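Local coordinates for centrosomal protein 120 (Oreochromis niloticus, PDB 6EWH) that probably supports centriole assembly and cilium formation as a centrosomal protein, represented here by its second C2 domain, at residues Glu6-Ile11 and Leu100-Ser105; Leu26-Phe31 and Arg92-Lys97; Val32-Val37 and Ala175-Arg180; Glu56-Phe61 and Pro75-Leu80; Phe60-Ser65 and Ile112-Gly117. The protein carries 1 engineered substitution. All blocks are in the same frame, centred on the assembly; numbering follows the deposited sequence. Where two conformers were deposited one is given.

Overall arrangement
The five contacts run through one C2 domain, a beta-sandwich of two sheets. Interactions 2 and 3 share strand 29-41 in the six-stranded sheet, between 87-95 and 171-180; their centres are about 15 Å apart. Interaction 1 sets the N-terminal segment on helix 97-105, which packs on that sheet through L100 and L104. Interactions 4 and 5 share F60 and F61 in the four-stranded sheet, centres about 11 Å apart. V35 of interaction 3 packs on Y64 and I112 of interaction 5, joining the sheets; interactions 1 and 4 have centres about 36 Å apart. Along the chain interaction 4 falls between the segments of interactions 1, 2 and 3, so the sheets are built from interleaved segments.

Interaction 1: Glu6-Ile11 and Leu100-Ser105; sequences EKLEAI and LKAFLS
F103 reaches out from helix 97-105 and lays its ring alongside the backbone of L8, E9 and A10. The carbonyl oxygen of L8 meets the ring at its edge, in plane, with L8 O 3.5 Å from F103 CD1. Further round, F103 CE1 comes 3.6 Å from A10 N, and F103 CZ touches the methyl of A10, CZ to CB 3.7 Å. L8 adds its CD1, 3.7 Å from F103 N and 4.1 Å from A102 CB. CG of F103 stands anti to its backbone N (chi1 170°), and CD1, CE1 and CZ of the ring beyond it meet L8 to A10. L67 touches both F103 and A10, while I11 pairs with Q20 in the sheet just beyond. No hydrogen bond crosses between the two segments, so this surface contact rests on apolar packing, probably helped by the L8 carbonyl facing the weakly positive C-H rim of the ring.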
# COMPACT_ATOMS: atom_id res chain seq x y z
N GLU A 6 -6.55 17.26 20.60
CA GLU A 6 -7.05 17.15 19.24
C GLU A 6 -6.45 15.94 18.53
O GLU A 6 -5.42 15.41 18.95
CB GLU A 6 -6.78 18.45 18.46
CG GLU A 6 -7.38 18.53 17.05
CD GLU A 6 -8.89 18.32 17.03
OE1 GLU A 6 -9.56 18.58 18.05
OE2 GLU A 6 -9.41 17.90 15.97
N LYS A 7 -7.12 15.49 17.47
CA LYS A 7 -6.67 14.34 16.70
C LYS A 7 -5.52 14.74 15.78
O LYS A 7 -5.61 15.74 15.05
CB LYS A 7 -7.84 13.82 15.86
CG LYS A 7 -7.55 12.58 15.04
CD LYS A 7 -8.85 12.04 14.44
CE LYS A 7 -8.59 10.90 13.46
NZ LYS A 7 -7.79 11.37 12.29
N LEU A 8 -4.42 13.98 15.84
CA LEU A 8 -3.34 14.18 14.89
C LEU A 8 -3.84 13.88 13.48
O LEU A 8 -4.34 12.79 13.21
CB LEU A 8 -2.17 13.25 15.23
CG LEU A 8 -1.22 13.68 16.35
CD1 LEU A 8 -0.12 12.63 16.55
CD2 LEU A 8 -0.62 15.05 16.07
N GLU A 9 -3.70 14.86 12.58
CA GLU A 9 -4.13 14.72 11.20
C GLU A 9 -3.04 15.21 10.25
O GLU A 9 -2.28 16.12 10.57
CB GLU A 9 -5.42 15.51 10.93
CG GLU A 9 -6.68 14.80 11.39
CD GLU A 9 -7.94 15.55 11.00
OE1 GLU A 9 -7.88 16.79 10.84
OE2 GLU A 9 -9.00 14.90 10.86
N ALA A 10 -2.98 14.58 9.08
CA ALA A 10 -2.05 14.97 8.03
C ALA A 10 -2.72 16.03 7.16
O ALA A 10 -3.66 15.74 6.42
CB ALA A 10 -1.65 13.76 7.18
N ILE A 11 -2.23 17.27 7.26
CA ILE A 11 -2.87 18.42 6.65
C ILE A 11 -2.12 18.79 5.38
O ILE A 11 -0.96 19.22 5.43
CB ILE A 11 -2.91 19.61 7.62
CG1 ILE A 11 -3.70 19.22 8.88
CG2 ILE A 11 -3.51 20.83 6.95
CD1 ILE A 11 -3.56 20.22 10.01
N LEU A 100 5.13 12.28 14.11
CA LEU A 100 4.80 11.46 12.95
C LEU A 100 4.70 9.99 13.33
O LEU A 100 3.79 9.29 12.87
CB LEU A 100 5.83 11.69 11.85
CG LEU A 100 5.60 10.95 10.54
CD1 LEU A 100 4.17 11.17 10.05
CD2 LEU A 100 6.60 11.41 9.48
N LYS A 101 5.63 9.51 14.16
CA LYS A 101 5.57 8.13 14.61
C LYS A 101 4.27 7.86 15.36
O LYS A 101 3.60 6.85 15.12
CB LYS A 101 6.80 7.83 15.47
CG LYS A 101 7.03 6.37 15.84
CD LYS A 101 8.27 6.24 16.74
CE LYS A 101 8.66 4.78 17.00
NZ LYS A 101 7.65 4.02 17.79
N ALA A 102 3.88 8.78 16.25
CA ALA A 102 2.60 8.65 16.94
C ALA A 102 1.43 8.67 15.97
O ALA A 102 0.52 7.84 16.05
CB ALA A 102 2.47 9.76 17.99
N PHE A 103 1.46 9.61 15.02
CA PHE A 103 0.41 9.69 14.01
C PHE A 103 0.25 8.37 13.27
O PHE A 103 -0.85 7.83 13.16
CB PHE A 103 0.71 10.82 13.03
CG PHE A 103 -0.17 10.85 11.81
CD1 PHE A 103 -1.44 11.39 11.86
CD2 PHE A 103 0.29 10.36 10.59
CE1 PHE A 103 -2.24 11.43 10.73
CE2 PHE A 103 -0.51 10.40 9.46
CZ PHE A 103 -1.78 10.93 9.53
N LEU A 104 1.36 7.82 12.75
CA LEU A 104 1.26 6.58 12.00
C LEU A 104 0.79 5.42 12.87
O LEU A 104 0.03 4.57 12.41
CB LEU A 104 2.60 6.25 11.34
CG LEU A 104 2.95 7.22 10.21
CD1 LEU A 104 4.36 6.96 9.74
CD2 LEU A 104 1.96 7.07 9.06
N SER A 105 1.25 5.38 14.13
CA SER A 105 0.80 4.33 15.04
C SER A 105 -0.71 4.36 15.23
O SER A 105 -1.30 3.33 15.57
CB SER A 105 1.53 4.44 16.39
OG SER A 105 0.97 5.46 17.21

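Interaction 2: Leu26-Phe31 and Arg92-Lys97; sequences LCTDMF and RIRSSK
The F31 ring turns its edge to the neighbouring strand, with the carbonyl oxygens of I93 and S95 in its plane, S95 O 3.6 Å from F31 CE1. The R94 guanidinium has T28 CA over the centre of one face, 3.7 Å above the plane, and T28 CB lies 3.5 Å from R94 NH2; NH1 bonds to Q20 and A24 O. R92 carries the M30 methyl on one face, CE toward the rim, while its NE forms a salt bridge with E181. M30 bends at chi2 (-52°) and chi3 (-53°), the latter placing CE on the R92 side, while SD lies 3.6 Å from R94 CB. Four backbone bonds tie D29 to S95 and F31 to I93. A water donates to D29 OD2 and accepts from K97 N; the same OD2 makes a salt bridge with R180. S96 caps helix 97-105 through I99 N. T28 and D29 both face S95, a classic beta bulge where antiparallel strands 29-41 and 87-95 meet in the C2 sandwich.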
# COMPACT_ATOMS: atom_id res chain seq x y z
N LEU A 26 6.58 23.62 15.58
CA LEU A 26 7.35 22.67 16.37
C LEU A 26 7.78 21.45 15.57
O LEU A 26 8.70 20.74 16.00
CB LEU A 26 6.51 22.18 17.56
CG LEU A 26 6.09 23.26 18.54
CD1 LEU A 26 5.25 22.66 19.65
CD2 LEU A 26 7.32 23.96 19.10
N CYS A 27 7.15 21.20 14.43
CA CYS A 27 7.30 19.97 13.66
C CYS A 27 7.69 20.38 12.24
O CYS A 27 6.84 20.59 11.37
CB CYS A 27 6.00 19.18 13.71
SG CYS A 27 5.47 18.73 15.40
N THR A 28 9.00 20.50 12.01
CA THR A 28 9.54 21.18 10.83
C THR A 28 10.47 20.33 9.98
O THR A 28 11.08 20.85 9.04
CB THR A 28 10.30 22.43 11.28
OG1 THR A 28 11.49 22.03 11.96
CG2 THR A 28 9.44 23.27 12.22
N ASP A 29 10.62 19.04 10.27
CA ASP A 29 11.51 18.18 9.51
C ASP A 29 10.74 17.48 8.39
O ASP A 29 9.55 17.22 8.49
CB ASP A 29 12.15 17.14 10.41
CG ASP A 29 13.00 17.76 11.51
OD1 ASP A 29 13.45 18.91 11.33
OD2 ASP A 29 13.22 17.09 12.54
N MET A 30 11.44 17.19 7.30
CA MET A 30 10.83 16.54 6.15
C MET A 30 11.04 15.03 6.19
O MET A 30 12.13 14.55 6.47
CB MET A 30 11.43 17.09 4.85
CG MET A 30 11.11 18.56 4.63
SD MET A 30 9.35 18.97 4.75
CE MET A 30 8.64 17.80 3.59
N PHE A 31 9.96 14.30 5.88
CA PHE A 31 9.94 12.85 5.83
C PHE A 31 9.28 12.40 4.53
O PHE A 31 8.50 13.13 3.92
CB PHE A 31 9.13 12.27 7.00
CG PHE A 31 9.70 12.61 8.35
CD1 PHE A 31 9.39 13.82 8.97
CD2 PHE A 31 10.56 11.74 9.00
CE1 PHE A 31 9.92 14.14 10.23
CE2 PHE A 31 11.10 12.06 10.24
CZ PHE A 31 10.78 13.25 10.85
N ARG A 92 5.32 13.40 0.77
CA ARG A 92 6.22 14.14 1.64
C ARG A 92 5.45 14.64 2.86
O ARG A 92 4.32 15.12 2.74
CB ARG A 92 6.84 15.33 0.91
CG ARG A 92 7.75 14.92 -0.24
CD ARG A 92 8.24 16.16 -0.99
NE ARG A 92 9.29 16.86 -0.25
CZ ARG A 92 9.46 18.18 -0.25
NH1 ARG A 92 8.63 18.96 -0.92
NH2 ARG A 92 10.46 18.71 0.45
N ILE A 93 6.08 14.53 4.03
CA ILE A 93 5.45 14.90 5.29
C ILE A 93 6.40 15.84 6.03
O ILE A 93 7.59 15.54 6.18
CB ILE A 93 5.12 13.66 6.14
CG1 ILE A 93 4.13 12.76 5.42
CG2 ILE A 93 4.54 14.08 7.49
CD1 ILE A 93 4.01 11.37 6.02
N ARG A 94 5.88 16.97 6.49
CA ARG A 94 6.62 17.87 7.36
C ARG A 94 6.10 17.66 8.78
O ARG A 94 4.91 17.83 9.03
CB ARG A 94 6.44 19.31 6.89
CG ARG A 94 7.33 20.35 7.60
CD ARG A 94 7.15 21.71 6.94
NE ARG A 94 7.99 22.75 7.53
CZ ARG A 94 7.66 23.45 8.61
NH1 ARG A 94 6.51 23.25 9.23
NH2 ARG A 94 8.50 24.38 9.07
N SER A 95 6.98 17.23 9.68
CA SER A 95 6.54 16.83 11.01
C SER A 95 7.75 16.77 11.93
O SER A 95 8.82 17.30 11.61
CB SER A 95 5.81 15.48 10.96
OG SER A 95 5.13 15.18 12.17
N SER A 96 7.59 16.14 13.09
CA SER A 96 8.72 15.73 13.90
C SER A 96 8.69 14.22 14.04
O SER A 96 7.64 13.58 13.87
CB SER A 96 8.71 16.39 15.29
OG SER A 96 7.77 15.75 16.14
N LYS A 97 9.86 13.65 14.34
CA LYS A 97 9.98 12.21 14.54
C LYS A 97 8.88 11.69 15.45
O LYS A 97 8.13 10.77 15.10
CB LYS A 97 11.33 11.90 15.18
CG LYS A 97 12.36 11.31 14.27
CD LYS A 97 13.38 10.52 15.07
CE LYS A 97 13.86 11.28 16.29
NZ LYS A 97 15.22 10.85 16.69
O HOH W 1 12.27 15.43 14.09

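Interaction 3: Val32-Val37 and Ala175-Arg180; sequences VLSVTV and AVTLRR
V32, S34 and T36 pair with R179, T177 and A175, and each pair exchanges two backbone hydrogen bonds. All six N-H groups and all six carbonyls of these residues are therefore used across the strands. The bond from V32 N to R179 O is 2.8 Å long; the return bond, R179 N to V32 O, is longer at 3.1 Å. The residues between them turn their own backbone groups outward: L33 and V35 bond to V91 and A89, L178 and V176 to A143 and V145. Strands 29-41 and 171-180 are thus interior, antiparallel members of the six-stranded sheet of the C2 sandwich, hydrogen-bonded along both edges. A water sits on the face of S34 and T36, donating to A175 O at 3.0 Å and hydrogen-bonded to T36 OG1. In one of its two conformers S34 OG also bonds this water and lies 3.5 Å from T177 CB. T177 OG1 finds its partner in T144. R179 runs beside V32, which sets CG2 over one face of the guanidinium, off toward its rim and 3.9 Å from NH2; NH1 bonds to the V183 carbonyl and more weakly to that of R180. On the other face of the sheet V35 CG2 meets V176 CG1 at 4.1 Å in one V176 conformer, and L33 and L178 touch L104 of helix 97-105.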
# COMPACT_ATOMS: atom_id res chain seq x y z
N VAL A 32 9.58 11.16 4.13
CA VAL A 32 8.94 10.53 2.98
C VAL A 32 8.31 9.22 3.44
O VAL A 32 8.98 8.39 4.07
CB VAL A 32 9.95 10.29 1.83
CG1 VAL A 32 9.24 9.65 0.64
CG2 VAL A 32 10.60 11.60 1.43
N LEU A 33 7.03 9.05 3.14
CA LEU A 33 6.30 7.81 3.39
C LEU A 33 5.97 7.20 2.04
O LEU A 33 5.36 7.86 1.19
CB LEU A 33 5.03 8.13 4.16
CG LEU A 33 4.10 6.95 4.40
CD1 LEU A 33 4.76 5.90 5.32
CD2 LEU A 33 2.81 7.44 5.04
N SER A 34 6.37 5.94 1.82
CA SER A 34 6.24 5.34 0.50
C SER A 34 5.64 3.95 0.59
O SER A 34 5.79 3.23 1.58
CB SER A 34 7.58 5.25 -0.24
OG SER A 34 8.48 4.41 0.45
N VAL A 35 4.93 3.59 -0.48
CA VAL A 35 4.33 2.27 -0.65
C VAL A 35 4.81 1.73 -1.99
O VAL A 35 4.69 2.41 -3.02
CB VAL A 35 2.79 2.37 -0.66
CG1 VAL A 35 2.18 0.97 -0.88
CG2 VAL A 35 2.29 2.97 0.63
N THR A 36 5.33 0.51 -1.98
CA THR A 36 5.80 -0.14 -3.21
C THR A 36 5.05 -1.45 -3.38
O THR A 36 5.03 -2.29 -2.47
CB THR A 36 7.30 -0.42 -3.16
OG1 THR A 36 8.02 0.79 -2.94
CG2 THR A 36 7.76 -1.07 -4.48
N VAL A 37 4.41 -1.60 -4.53
CA VAL A 37 3.83 -2.88 -4.93
C VAL A 37 4.84 -3.58 -5.82
O VAL A 37 5.20 -3.08 -6.90
CB VAL A 37 2.45 -2.72 -5.59
CG1 VAL A 37 1.46 -2.11 -4.59
CG2 VAL A 37 2.50 -1.88 -6.88
N ALA A 175 6.02 -3.24 0.12
CA ALA A 175 6.94 -2.65 1.07
C ALA A 175 6.45 -1.25 1.41
O ALA A 175 6.18 -0.45 0.50
CB ALA A 175 8.35 -2.55 0.48
N VAL A 176 6.31 -0.96 2.69
CA VAL A 176 6.00 0.39 3.16
C VAL A 176 7.21 0.91 3.92
O VAL A 176 7.77 0.20 4.76
CB VAL A 176 4.73 0.42 4.04
CG1 VAL A 176 3.51 0.03 3.21
CG2 VAL A 176 4.88 -0.48 5.26
N THR A 177 7.62 2.14 3.62
CA THR A 177 8.85 2.69 4.18
C THR A 177 8.62 4.11 4.69
O THR A 177 7.88 4.89 4.09
CB THR A 177 9.95 2.70 3.09
OG1 THR A 177 10.31 1.36 2.78
CG2 THR A 177 11.21 3.45 3.56
N LEU A 178 9.23 4.42 5.83
CA LEU A 178 9.28 5.78 6.35
C LEU A 178 10.73 6.18 6.51
O LEU A 178 11.53 5.40 7.04
CB LEU A 178 8.56 5.86 7.69
CG LEU A 178 8.57 7.22 8.38
CD1 LEU A 178 7.76 8.25 7.59
CD2 LEU A 178 8.07 7.13 9.80
N ARG A 179 11.09 7.38 6.05
CA ARG A 179 12.46 7.85 6.25
C ARG A 179 12.46 9.37 6.34
O ARG A 179 11.58 10.04 5.80
CB ARG A 179 13.37 7.39 5.10
CG ARG A 179 12.96 7.93 3.74
CD ARG A 179 13.80 7.33 2.63
NE ARG A 179 13.40 7.84 1.33
CZ ARG A 179 13.76 9.02 0.84
NH1 ARG A 179 14.54 9.83 1.55
NH2 ARG A 179 13.33 9.40 -0.35
N ARG A 180 13.48 9.90 7.00
CA ARG A 180 13.77 11.32 6.85
C ARG A 180 14.14 11.58 5.40
O ARG A 180 14.76 10.75 4.74
CB ARG A 180 14.94 11.72 7.75
CG ARG A 180 14.57 11.84 9.22
CD ARG A 180 15.75 12.45 9.99
NE ARG A 180 15.52 12.63 11.42
CZ ARG A 180 14.84 13.64 11.95
NH1 ARG A 180 14.30 14.57 11.18
NH2 ARG A 180 14.71 13.74 13.27
O HOH W 2 7.97 1.77 -0.35

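Interaction 4: Glu56-Phe61 and Pro75-Leu80; sequences EGSEFF and PFHNLL
P75 lies side by side with E59, its CB 3.4 Å from E59 CG, and its CA offers a C-H to F60 O. F76 comes next and forms the one bridge of the contact: F60 N donates to F76 O and F76 N to F60 O, both at 2.8 Å. The F76 ring, also met by F84, takes F60 CB over one face, a CH-pi contact with CB 4.1 Å from the ring centroid. This isolated antiparallel pair ties the loop after strand 69-72 to F60 of strand 60-66, at one end of the four-stranded sheet of the C2 sandwich. H77 follows, CG anti to its backbone N (chi1 171°), and its ring reaches S58. Its ND1 donates an almost straight bond to S58 O, 2.9 Å away and within the imidazole plane, which helps hold the rotation of the ring; S58 OG has a partner in the A55 carbonyl. N78 forms the centre of an inverse gamma turn that brings the chain round to L79. The L79 side chain crosses the F60 ring at about a right angle, placing CD1 over one face 3.9 Å from the centroid, while V47 and L43 touch L79.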
# COMPACT_ATOMS: atom_id res chain seq x y z
N GLU A 56 -9.98 -8.53 -23.48
CA GLU A 56 -8.99 -7.46 -23.37
C GLU A 56 -9.45 -6.34 -22.45
O GLU A 56 -8.61 -5.59 -21.95
CB GLU A 56 -8.61 -6.93 -24.75
CG GLU A 56 -8.22 -8.01 -25.76
CD GLU A 56 -6.91 -8.72 -25.42
OE1 GLU A 56 -6.77 -9.27 -24.31
OE2 GLU A 56 -6.01 -8.73 -26.29
N GLY A 57 -10.75 -6.23 -22.20
CA GLY A 57 -11.26 -5.35 -21.17
C GLY A 57 -10.69 -5.71 -19.81
O GLY A 57 -10.75 -4.92 -18.87
N SER A 58 -10.14 -6.92 -19.72
CA SER A 58 -9.35 -7.32 -18.56
C SER A 58 -8.08 -6.48 -18.51
O SER A 58 -7.06 -6.82 -19.12
CB SER A 58 -9.04 -8.81 -18.59
OG SER A 58 -8.10 -9.10 -19.61
N GLU A 59 -8.16 -5.36 -17.81
CA GLU A 59 -7.03 -4.49 -17.53
C GLU A 59 -7.06 -4.25 -16.02
O GLU A 59 -8.06 -3.76 -15.50
CB GLU A 59 -7.18 -3.18 -18.30
CG GLU A 59 -6.17 -2.13 -17.96
CD GLU A 59 -6.08 -1.05 -19.03
OE1 GLU A 59 -5.61 -1.37 -20.14
OE2 GLU A 59 -6.49 0.10 -18.77
N PHE A 60 -5.99 -4.63 -15.33
CA PHE A 60 -5.99 -4.70 -13.88
C PHE A 60 -4.98 -3.71 -13.33
O PHE A 60 -3.98 -3.39 -13.98
CB PHE A 60 -5.68 -6.13 -13.40
CG PHE A 60 -6.55 -7.18 -14.02
CD1 PHE A 60 -7.76 -7.53 -13.43
CD2 PHE A 60 -6.18 -7.81 -15.20
CE1 PHE A 60 -8.58 -8.50 -14.01
CE2 PHE A 60 -7.00 -8.78 -15.78
CZ PHE A 60 -8.20 -9.12 -15.18
N PHE A 61 -5.25 -3.21 -12.13
CA PHE A 61 -4.35 -2.25 -11.50
C PHE A 61 -4.61 -2.27 -10.01
O PHE A 61 -5.62 -2.82 -9.54
CB PHE A 61 -4.54 -0.83 -12.06
CG PHE A 61 -5.93 -0.28 -11.84
CD1 PHE A 61 -6.95 -0.57 -12.73
CD2 PHE A 61 -6.21 0.50 -10.73
CE1 PHE A 61 -8.24 -0.08 -12.53
CE2 PHE A 61 -7.49 1.00 -10.51
CZ PHE A 61 -8.51 0.70 -11.41
N PRO A 75 -1.61 -0.06 -15.27
CA PRO A 75 -2.45 -1.20 -15.63
C PRO A 75 -1.65 -2.35 -16.24
O PRO A 75 -0.64 -2.13 -16.91
CB PRO A 75 -3.44 -0.61 -16.64
CG PRO A 75 -3.49 0.85 -16.28
CD PRO A 75 -2.10 1.21 -15.84
N PHE A 76 -2.11 -3.57 -15.99
CA PHE A 76 -1.52 -4.77 -16.57
C PHE A 76 -2.61 -5.74 -17.00
O PHE A 76 -3.73 -5.73 -16.47
CB PHE A 76 -0.49 -5.43 -15.63
CG PHE A 76 -1.07 -5.93 -14.33
CD1 PHE A 76 -1.33 -5.06 -13.28
CD2 PHE A 76 -1.33 -7.28 -14.15
CE1 PHE A 76 -1.85 -5.53 -12.09
CE2 PHE A 76 -1.85 -7.76 -12.95
CZ PHE A 76 -2.11 -6.88 -11.92
N HIS A 77 -2.27 -6.61 -17.95
CA HIS A 77 -3.25 -7.53 -18.52
C HIS A 77 -3.08 -8.97 -18.04
O HIS A 77 -4.07 -9.69 -17.92
CB HIS A 77 -3.17 -7.50 -20.05
CG HIS A 77 -3.98 -8.56 -20.74
ND1 HIS A 77 -5.34 -8.68 -20.57
CD2 HIS A 77 -3.61 -9.54 -21.60
CE1 HIS A 77 -5.78 -9.70 -21.30
NE2 HIS A 77 -4.75 -10.24 -21.93
N ASN A 78 -1.85 -9.39 -17.76
CA ASN A 78 -1.55 -10.80 -17.49
C ASN A 78 -1.82 -11.10 -16.02
O ASN A 78 -0.93 -11.06 -15.17
CB ASN A 78 -0.11 -11.10 -17.87
CG ASN A 78 0.15 -12.58 -18.02
OD1 ASN A 78 -0.53 -13.40 -17.42
ND2 ASN A 78 1.15 -12.93 -18.83
N LEU A 79 -3.07 -11.42 -15.72
CA LEU A 79 -3.44 -11.72 -14.34
C LEU A 79 -2.88 -13.07 -13.89
O LEU A 79 -2.46 -13.22 -12.73
CB LEU A 79 -4.95 -11.68 -14.18
CG LEU A 79 -5.41 -11.58 -12.73
CD1 LEU A 79 -5.09 -10.19 -12.19
CD2 LEU A 79 -6.89 -11.86 -12.63
N LEU A 80 -2.90 -14.07 -14.77
CA LEU A 80 -2.39 -15.39 -14.43
C LEU A 80 -0.88 -15.40 -14.24
O LEU A 80 -0.36 -16.16 -13.42
CB LEU A 80 -2.81 -16.40 -15.50
CG LEU A 80 -2.39 -17.86 -15.33
CD1 LEU A 80 -2.89 -18.40 -14.00
CD2 LEU A 80 -2.92 -18.71 -16.49

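Interaction 5: Phe60-Ser65 and Ile112-Gly117; sequences FFFYYS and IHLCCG
This is an antiparallel strand pairing between 60-66 and 110-116, the two inner strands of the four-stranded sheet of the C2 sandwich. F61 with C115 and Y63 with H113 are the hydrogen-bonded pairs; H113 N reaches Y63 O at 2.8 Å. CG of F61 stands between its backbone N and carbonyl carbon (chi1 61°), and C115 CB lies over one face of the ring, 3.8 Å from its centroid. The rim of that ring meets G117 O near its plane, F61 CZ to G117 O 3.6 Å. On the same face of the sheet Y63 and H113 run side by side, with Y63 OH bonded to D70 and H113 ND1 to S120 OG. The other face is apolar: F62 crosses L114 obliquely, CE1 to CD1 3.8 Å, and C116 places SG obliquely to the F60 ring, 4.5 Å from its centroid. I112 CG1 lies 3.9 Å from Y64 CB, and L172 packs on F62 and I112. Backbone bonds thus set the register, while the F60, F62, L114 and C116 face is packed by apolar and sulfur-aromatic contacts, with no polar side-chain bond across the strands.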
# COMPACT_ATOMS: atom_id res chain seq x y z
N PHE A 60 -5.99 -4.63 -15.33
CA PHE A 60 -5.99 -4.70 -13.88
C PHE A 60 -4.98 -3.71 -13.33
O PHE A 60 -3.98 -3.39 -13.98
CB PHE A 60 -5.68 -6.13 -13.40
CG PHE A 60 -6.55 -7.18 -14.02
CD1 PHE A 60 -7.76 -7.53 -13.43
CD2 PHE A 60 -6.18 -7.81 -15.20
CE1 PHE A 60 -8.58 -8.50 -14.01
CE2 PHE A 60 -7.00 -8.78 -15.78
CZ PHE A 60 -8.20 -9.12 -15.18
N PHE A 61 -5.25 -3.21 -12.13
CA PHE A 61 -4.35 -2.25 -11.50
C PHE A 61 -4.61 -2.27 -10.01
O PHE A 61 -5.62 -2.82 -9.54
CB PHE A 61 -4.54 -0.83 -12.06
CG PHE A 61 -5.93 -0.28 -11.84
CD1 PHE A 61 -6.95 -0.57 -12.73
CD2 PHE A 61 -6.21 0.50 -10.73
CE1 PHE A 61 -8.24 -0.08 -12.53
CE2 PHE A 61 -7.49 1.00 -10.51
CZ PHE A 61 -8.51 0.70 -11.41
N PHE A 62 -3.69 -1.69 -9.25
CA PHE A 62 -3.86 -1.57 -7.81
C PHE A 62 -4.28 -0.16 -7.43
O PHE A 62 -3.84 0.83 -8.04
CB PHE A 62 -2.59 -1.98 -7.06
CG PHE A 62 -2.18 -3.39 -7.35
CD1 PHE A 62 -2.84 -4.45 -6.73
CD2 PHE A 62 -1.19 -3.66 -8.27
CE1 PHE A 62 -2.48 -5.76 -7.03
CE2 PHE A 62 -0.83 -4.96 -8.57
CZ PHE A 62 -1.47 -6.01 -7.95
N TYR A 63 -5.15 -0.07 -6.42
CA TYR A 63 -5.61 1.20 -5.89
C TYR A 63 -5.41 1.22 -4.38
O TYR A 63 -5.68 0.22 -3.70
CB TYR A 63 -7.11 1.44 -6.18
CG TYR A 63 -7.67 2.50 -5.27
CD1 TYR A 63 -7.47 3.85 -5.55
CD2 TYR A 63 -8.35 2.16 -4.09
CE1 TYR A 63 -7.94 4.83 -4.71
CE2 TYR A 63 -8.82 3.15 -3.24
CZ TYR A 63 -8.62 4.48 -3.56
OH TYR A 63 -9.09 5.48 -2.73
N TYR A 64 -4.97 2.36 -3.86
CA TYR A 64 -5.03 2.58 -2.43
C TYR A 64 -5.06 4.07 -2.15
O TYR A 64 -4.68 4.89 -2.99
CB TYR A 64 -3.87 1.92 -1.68
CG TYR A 64 -2.50 2.25 -2.20
CD1 TYR A 64 -1.93 1.49 -3.21
CD2 TYR A 64 -1.76 3.30 -1.66
CE1 TYR A 64 -0.65 1.78 -3.69
CE2 TYR A 64 -0.50 3.58 -2.11
CZ TYR A 64 0.06 2.83 -3.12
OH TYR A 64 1.31 3.12 -3.59
N SER A 65 -5.52 4.40 -0.95
CA SER A 65 -5.53 5.77 -0.45
C SER A 65 -4.39 5.91 0.55
O SER A 65 -4.35 5.21 1.55
CB SER A 65 -6.87 6.05 0.24
OG SER A 65 -6.91 7.37 0.71
N ILE A 112 -5.10 -2.02 0.15
CA ILE A 112 -4.68 -2.04 -1.25
C ILE A 112 -5.61 -2.98 -2.00
O ILE A 112 -5.76 -4.14 -1.62
CB ILE A 112 -3.22 -2.47 -1.39
CG1 ILE A 112 -2.31 -1.49 -0.64
CG2 ILE A 112 -2.86 -2.57 -2.88
CD1 ILE A 112 -0.87 -1.93 -0.59
N HIS A 113 -6.23 -2.47 -3.06
CA HIS A 113 -7.23 -3.20 -3.82
C HIS A 113 -6.65 -3.60 -5.17
O HIS A 113 -6.00 -2.80 -5.84
CB HIS A 113 -8.45 -2.32 -4.09
CG HIS A 113 -9.29 -2.06 -2.88
ND1 HIS A 113 -10.51 -2.68 -2.68
CD2 HIS A 113 -9.07 -1.28 -1.80
CE1 HIS A 113 -11.01 -2.27 -1.53
NE2 HIS A 113 -10.16 -1.43 -0.97
N LEU A 114 -6.91 -4.84 -5.57
CA LEU A 114 -6.76 -5.23 -6.97
C LEU A 114 -8.06 -4.90 -7.68
O LEU A 114 -9.13 -5.33 -7.25
CB LEU A 114 -6.46 -6.72 -7.10
CG LEU A 114 -6.52 -7.25 -8.53
CD1 LEU A 114 -5.39 -6.66 -9.37
CD2 LEU A 114 -6.49 -8.80 -8.57
N CYS A 115 -7.97 -4.11 -8.75
CA CYS A 115 -9.16 -3.61 -9.42
C CYS A 115 -9.17 -3.99 -10.89
O CYS A 115 -8.13 -4.21 -11.51
CB CYS A 115 -9.21 -2.09 -9.35
SG CYS A 115 -9.35 -1.50 -7.68
N CYS A 116 -10.39 -4.07 -11.44
CA CYS A 116 -10.60 -4.14 -12.88
C CYS A 116 -11.74 -3.18 -13.19
O CYS A 116 -12.85 -3.38 -12.69
CB CYS A 116 -10.96 -5.56 -13.31
SG CYS A 116 -11.17 -5.71 -15.11
N GLY A 117 -11.45 -2.15 -13.98
CA GLY A 117 -12.46 -1.12 -14.21
C GLY A 117 -12.85 -0.48 -12.89
O GLY A 117 -12.01 -0.02 -12.12